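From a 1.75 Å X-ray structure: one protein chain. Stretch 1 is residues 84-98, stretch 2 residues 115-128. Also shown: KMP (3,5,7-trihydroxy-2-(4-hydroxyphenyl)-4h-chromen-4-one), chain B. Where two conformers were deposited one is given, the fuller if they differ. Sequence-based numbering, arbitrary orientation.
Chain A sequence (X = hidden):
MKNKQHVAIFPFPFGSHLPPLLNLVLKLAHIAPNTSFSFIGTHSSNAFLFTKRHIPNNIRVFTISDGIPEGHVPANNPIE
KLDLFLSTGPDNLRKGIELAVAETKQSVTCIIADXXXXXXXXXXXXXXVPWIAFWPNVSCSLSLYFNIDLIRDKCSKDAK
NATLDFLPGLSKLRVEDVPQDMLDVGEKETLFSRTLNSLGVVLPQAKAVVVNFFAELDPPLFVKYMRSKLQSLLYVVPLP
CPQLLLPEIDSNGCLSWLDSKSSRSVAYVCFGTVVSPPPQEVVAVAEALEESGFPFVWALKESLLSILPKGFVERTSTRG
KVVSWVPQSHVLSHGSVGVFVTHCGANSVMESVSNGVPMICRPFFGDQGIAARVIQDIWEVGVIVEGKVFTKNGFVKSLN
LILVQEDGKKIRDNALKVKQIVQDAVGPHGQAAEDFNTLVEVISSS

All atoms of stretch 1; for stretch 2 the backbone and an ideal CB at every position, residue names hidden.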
# COMPACT_ATOMS: atom_id res chain seq x y z
N LEU A 84 1.25 17.58 -10.11
CA LEU A 84 0.24 18.34 -10.86
C LEU A 84 -1.11 18.28 -10.17
O LEU A 84 -1.80 19.30 -10.05
CB LEU A 84 0.15 17.85 -12.31
CG LEU A 84 1.34 18.23 -13.20
CD1 LEU A 84 1.23 17.59 -14.59
CD2 LEU A 84 1.46 19.75 -13.34
N PHE A 85 -1.49 17.10 -9.68
CA PHE A 85 -2.73 17.02 -8.91
C PHE A 85 -2.64 17.83 -7.61
O PHE A 85 -3.55 18.57 -7.28
CB PHE A 85 -3.12 15.58 -8.56
CG PHE A 85 -4.31 15.50 -7.66
CD1 PHE A 85 -5.59 15.78 -8.15
CD2 PHE A 85 -4.16 15.20 -6.31
CE1 PHE A 85 -6.69 15.73 -7.32
CE2 PHE A 85 -5.27 15.16 -5.47
CZ PHE A 85 -6.53 15.41 -5.97
N LEU A 86 -1.55 17.65 -6.86
CA LEU A 86 -1.45 18.36 -5.59
C LEU A 86 -1.45 19.87 -5.82
O LEU A 86 -1.95 20.63 -4.98
CB LEU A 86 -0.21 17.91 -4.80
CG LEU A 86 -0.23 16.47 -4.28
CD1 LEU A 86 1.17 16.05 -3.79
CD2 LEU A 86 -1.25 16.28 -3.18
N SER A 87 -0.91 20.31 -6.96
CA SER A 87 -0.84 21.75 -7.24
C SER A 87 -2.20 22.40 -7.45
O SER A 87 -2.30 23.63 -7.44
CB SER A 87 0.07 22.04 -8.44
OG SER A 87 -0.61 21.76 -9.67
N THR A 88 -3.25 21.60 -7.63
CA THR A 88 -4.58 22.16 -7.85
C THR A 88 -5.19 22.74 -6.59
O THR A 88 -6.18 23.47 -6.66
CB THR A 88 -5.58 21.14 -8.44
OG1 THR A 88 -5.74 20.05 -7.53
CG2 THR A 88 -5.10 20.60 -9.77
N GLY A 89 -4.62 22.40 -5.44
CA GLY A 89 -4.95 23.06 -4.18
C GLY A 89 -6.35 22.80 -3.66
O GLY A 89 -7.11 22.01 -4.23
N PRO A 90 -6.69 23.47 -2.56
CA PRO A 90 -8.00 23.22 -1.94
C PRO A 90 -9.16 23.70 -2.81
O PRO A 90 -10.24 23.14 -2.70
CB PRO A 90 -7.92 24.01 -0.63
CG PRO A 90 -6.85 25.05 -0.85
CD PRO A 90 -5.85 24.37 -1.75
N ASP A 91 -8.95 24.69 -3.67
CA ASP A 91 -10.07 25.13 -4.51
C ASP A 91 -10.59 24.06 -5.46
O ASP A 91 -11.79 23.97 -5.70
CB ASP A 91 -9.75 26.43 -5.24
CG ASP A 91 -9.83 27.63 -4.32
OD1 ASP A 91 -10.55 27.54 -3.30
OD2 ASP A 91 -9.17 28.64 -4.62
N ASN A 92 -9.69 23.25 -6.00
CA ASN A 92 -10.12 22.13 -6.83
C ASN A 92 -10.92 21.13 -5.99
O ASN A 92 -11.93 20.60 -6.44
CB ASN A 92 -8.90 21.45 -7.46
CG ASN A 92 -9.27 20.36 -8.44
OD1 ASN A 92 -10.25 20.46 -9.19
ND2 ASN A 92 -8.47 19.30 -8.46
N LEU A 93 -10.46 20.89 -4.76
CA LEU A 93 -11.20 19.99 -3.88
C LEU A 93 -12.57 20.55 -3.56
O LEU A 93 -13.56 19.80 -3.46
CB LEU A 93 -10.42 19.74 -2.58
CG LEU A 93 -8.99 19.23 -2.75
CD1 LEU A 93 -8.40 19.01 -1.35
CD2 LEU A 93 -8.98 17.95 -3.54
N ARG A 94 -12.67 21.87 -3.40
CA ARG A 94 -13.95 22.50 -3.07
C ARG A 94 -14.91 22.46 -4.25
O ARG A 94 -16.12 22.58 -4.07
CB ARG A 94 -13.75 23.95 -2.59
CG ARG A 94 -12.98 24.05 -1.27
CD ARG A 94 -12.78 25.50 -0.84
NE ARG A 94 -12.09 25.59 0.45
CZ ARG A 94 -10.87 26.10 0.62
NH1 ARG A 94 -10.19 26.59 -0.41
NH2 ARG A 94 -10.34 26.11 1.83
N LYS A 95 -14.39 22.29 -5.45
CA LYS A 95 -15.29 22.10 -6.59
C LYS A 95 -15.98 20.74 -6.41
O LYS A 95 -17.17 20.59 -6.69
CB LYS A 95 -14.53 22.18 -7.93
CG LYS A 95 -15.42 22.47 -9.13
CD LYS A 95 -15.99 21.21 -9.76
CE LYS A 95 -14.90 20.37 -10.41
NZ LYS A 95 -15.44 19.43 -11.44
N GLY A 96 -15.24 19.75 -5.93
CA GLY A 96 -15.83 18.46 -5.59
C GLY A 96 -16.89 18.57 -4.52
O GLY A 96 -17.95 17.93 -4.61
N ILE A 97 -16.61 19.36 -3.48
CA ILE A 97 -17.58 19.56 -2.40
C ILE A 97 -18.86 20.16 -2.99
O ILE A 97 -19.98 19.72 -2.66
CB ILE A 97 -17.04 20.49 -1.31
CG1 ILE A 97 -15.78 19.88 -0.64
CG2 ILE A 97 -18.15 20.83 -0.28
CD1 ILE A 97 -16.05 18.65 0.20
N GLU A 98 -18.69 21.14 -3.87
CA GLU A 98 -19.84 21.81 -4.48
C GLU A 98 -20.73 20.81 -5.22
O GLU A 98 -21.93 20.77 -4.99
CB GLU A 98 -19.40 22.93 -5.44
CG GLU A 98 -20.56 23.53 -6.21
CD GLU A 98 -20.12 24.21 -7.50
OE1 GLU A 98 -18.96 24.70 -7.60
OE2 GLU A 98 -20.94 24.23 -8.43
N UNK A 115 -4.22 10.64 3.57
CA UNK A 115 -3.35 11.59 4.27
C UNK A 115 -2.52 12.47 3.35
O UNK A 115 -2.14 13.58 3.72
CB UNK A 115 -2.41 10.83 5.21
N UNK A 116 -2.19 11.97 2.15
CA UNK A 116 -1.35 12.75 1.24
C UNK A 116 -2.08 13.96 0.67
O UNK A 116 -1.44 14.90 0.19
CB UNK A 116 -0.86 11.86 0.10
N UNK A 117 -3.41 13.93 0.68
CA UNK A 117 -4.18 15.07 0.16
C UNK A 117 -4.33 16.08 1.29
O UNK A 117 -5.42 16.29 1.84
CB UNK A 117 -5.55 14.63 -0.37
N UNK A 118 -3.23 16.72 1.65
CA UNK A 118 -3.23 17.57 2.83
C UNK A 118 -4.08 18.82 2.65
O UNK A 118 -4.54 19.40 3.63
CB UNK A 118 -1.80 17.97 3.18
N UNK A 119 -4.29 19.24 1.40
CA UNK A 119 -5.17 20.39 1.14
C UNK A 119 -6.60 20.14 1.63
O UNK A 119 -7.35 21.09 1.88
CB UNK A 119 -5.19 20.71 -0.36
N UNK A 120 -6.99 18.87 1.76
CA UNK A 120 -8.34 18.57 2.22
C UNK A 120 -8.54 18.92 3.70
O UNK A 120 -9.67 19.08 4.15
CB UNK A 120 -8.65 17.09 1.99
N UNK A 121 -7.45 19.04 4.46
CA UNK A 121 -7.58 19.49 5.83
C UNK A 121 -8.02 20.95 5.86
O UNK A 121 -8.85 21.34 6.69
CB UNK A 121 -6.26 19.31 6.58
N UNK A 122 -7.47 21.75 4.96
CA UNK A 122 -7.87 23.16 4.84
C UNK A 122 -9.35 23.25 4.50
O UNK A 122 -10.07 24.11 5.02
CB UNK A 122 -7.04 23.88 3.78
N UNK A 123 -9.80 22.34 3.63
CA UNK A 123 -11.20 22.29 3.22
C UNK A 123 -12.07 21.97 4.43
O UNK A 123 -13.11 22.60 4.66
CB UNK A 123 -11.41 21.25 2.11
N UNK A 124 -11.65 20.98 5.21
CA UNK A 124 -12.41 20.58 6.39
C UNK A 124 -12.47 21.73 7.40
O UNK A 124 -13.50 21.98 8.01
CB UNK A 124 -11.79 19.34 7.03
N UNK A 125 -11.35 22.44 7.56
CA UNK A 125 -11.30 23.54 8.51
C UNK A 125 -12.21 24.70 8.08
O UNK A 125 -12.88 25.32 8.91
CB UNK A 125 -9.86 24.03 8.67
N UNK A 126 -12.25 24.96 6.78
CA UNK A 126 -13.14 25.97 6.21
C UNK A 126 -14.61 25.65 6.47
O UNK A 126 -15.42 26.54 6.80
CB UNK A 126 -12.90 26.09 4.70
N UNK A 127 -14.96 24.38 6.33
CA UNK A 127 -16.34 23.93 6.53
C UNK A 127 -16.67 23.71 8.01
O UNK A 127 -17.83 23.50 8.38
CB UNK A 127 -16.58 22.64 5.75
N UNK A 128 -15.63 23.75 8.84
CA UNK A 128 -15.73 23.40 10.26
C UNK A 128 -16.30 21.99 10.47
O UNK A 128 -17.25 21.79 11.24
CB UNK A 128 -16.60 24.42 10.99
C1 KMP B . 6.95 7.62 0.91
C2 KMP B . 5.78 6.88 0.83
C3 KMP B . 5.08 6.79 -0.47
C4 KMP B . 5.65 7.49 -1.65
C5 KMP B . 6.82 8.21 -1.46
C6 KMP B . 7.45 8.27 -0.22
C9 KMP B . 3.83 6.00 -0.62
C10 KMP B . 3.20 5.97 -1.96
C11 KMP B . 3.85 6.72 -3.08
C14 KMP B . 3.28 6.74 -4.46
C15 KMP B . 1.98 6.30 -4.74
C16 KMP B . 1.49 6.33 -6.04
C17 KMP B . 2.29 6.80 -7.07
C18 KMP B . 3.58 7.24 -6.80
C19 KMP B . 4.07 7.21 -5.50
O12 KMP B . 5.02 7.42 -2.87
O13 KMP B . 3.34 5.40 0.36
O24 KMP B . 1.80 6.82 -8.34
O27 KMP B . 2.06 5.25 -2.11
O29 KMP B . 8.60 9.00 -0.10
O30 KMP B . 5.28 6.23 1.91

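Position 115 lies beyond the reach of stretch 1, which sets no preference there; it is Ala115. At 116 the CA-to-CB bond points sideways and the ideal CB has nothing of stretch 1 near it, so a large side chain is free to run elsewhere. Phe116 does so, its ring edge approaching the ligand with CE2 3.8 Å from KMP C9, while its backbone O lies 3.6 Å from Leu86 CD2.

At 117 the bond is again sideways, but the ideal CB is 5.1 Å from Phe85 CE2 and 5.3 Å from Leu93 CD1. Stretch 1 offers only carbon here, which suits a mid-sized aliphatic residue. Val117 fills the gap: CG1 packs 3.9 Å from Leu93 CD1, and CG2 meets the Phe85 ring edge, 4.4 Å from CE2. Position 118 points sideways with no near neighbour; it is Thr118.

Position 119 points toward stretch 1 at close quarters, its ideal CB 3.8 Å from both Leu93 CD1 and Pro90 N. A small side chain such as alanine, serine or cysteine is favoured. Ser119 places OG 3.7 Å from Pro90 CD, and a water lies 3.1 Å from this OG and 2.7 Å from Leu86 O.

At 120 the ideal CB is 3.9 Å from Leu93 CD1, and a short residue directed sideways would fit. In Ser120, OG turns back to donate to Val117 O at 2.7 Å. Position 121 points away; it is Leu121.

Position 122 points toward Pro90 and the Arg94 guanidinium, so an aliphatic, polar or acidic residue could serve. Leu122 takes the apolar option, with CD1 4.1 Å from Pro90 CG.

The ideal CB of 123 lies over a hollow lined by Pro90, Leu93, Arg94 and, farther off, Ile97, apt for a compact aliphatic knob. Val123 occupies it: CG2 is 3.9 Å from Pro90 CB, Leu93 CB and Arg94 CG and lies over one guanidinium face, while CG1 is 4.0 Å from Ile97 CG1.

Positions 124 (away) and 125 (sideways) make no contact; they are Ala124 and Gln125.

At 126 the ideal CB is 3.8 Å from Arg94 NH2, a donor that invites a hydroxyl, amide or carboxylate. Thr126 OG1 accepts a weak hydrogen bond from Arg94 NH2 at 3.0 Å.

Position 127 points toward stretch 1 across a wider gap, favouring a longer apolar chain; Leu127 CD1 comes 4.2 Å from Ile97 CG2. Position 128 has positive phi, which favours glycine or asparagine, and is Asn128.

Stretch 2, residues 115-128: AFVTSSLLVAQTLN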
# COMPACT_ATOMS: atom_id res chain seq x y z
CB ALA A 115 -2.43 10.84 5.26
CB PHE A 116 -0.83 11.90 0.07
CG PHE A 116 0.22 10.89 0.46
CD1 PHE A 116 0.74 10.85 1.75
CD2 PHE A 116 0.69 9.98 -0.48
CE1 PHE A 116 1.71 9.91 2.10
CE2 PHE A 116 1.67 9.03 -0.14
CZ PHE A 116 2.17 9.00 1.16
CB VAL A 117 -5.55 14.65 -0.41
CG1 VAL A 117 -6.22 15.83 -1.13
CG2 VAL A 117 -5.35 13.50 -1.39
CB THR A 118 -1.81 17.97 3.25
OG1 THR A 118 -1.20 18.70 2.18
CG2 THR A 118 -0.97 16.71 3.53
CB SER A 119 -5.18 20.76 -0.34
OG SER A 119 -3.95 21.34 -0.72
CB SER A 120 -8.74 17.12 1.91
OG SER A 120 -7.99 16.20 2.67
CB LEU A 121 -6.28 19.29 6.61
CG LEU A 121 -6.19 19.98 7.98
CD1 LEU A 121 -7.23 19.48 8.96
CD2 LEU A 121 -4.78 19.78 8.55
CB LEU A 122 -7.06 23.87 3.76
CG LEU A 122 -5.56 24.00 3.96
CD1 LEU A 122 -4.94 24.68 2.74
CD2 LEU A 122 -5.27 24.79 5.23
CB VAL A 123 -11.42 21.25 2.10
CG1 VAL A 123 -12.91 21.07 1.81
CG2 VAL A 123 -10.70 21.69 0.83
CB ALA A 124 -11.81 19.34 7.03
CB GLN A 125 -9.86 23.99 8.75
CG GLN A 125 -9.06 22.96 9.55
CD GLN A 125 -7.57 23.26 9.55
OE1 GLN A 125 -7.07 23.99 8.71
NE2 GLN A 125 -6.86 22.67 10.50
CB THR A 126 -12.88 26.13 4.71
OG1 THR A 126 -11.61 26.75 4.52
CG2 THR A 126 -13.96 26.98 4.07
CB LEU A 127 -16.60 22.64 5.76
CG LEU A 127 -16.45 22.71 4.24
CD1 LEU A 127 -16.64 21.34 3.62
CD2 LEU A 127 -17.45 23.72 3.65
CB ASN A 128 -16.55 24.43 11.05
CG ASN A 128 -16.39 24.28 12.56
OD1 ASN A 128 -15.31 23.93 13.04
ND2 ASN A 128 -17.46 24.53 13.30
O HOH W 1 -3.87 19.66 -3.27
O HOH W 2 -14.18 24.19 1.92
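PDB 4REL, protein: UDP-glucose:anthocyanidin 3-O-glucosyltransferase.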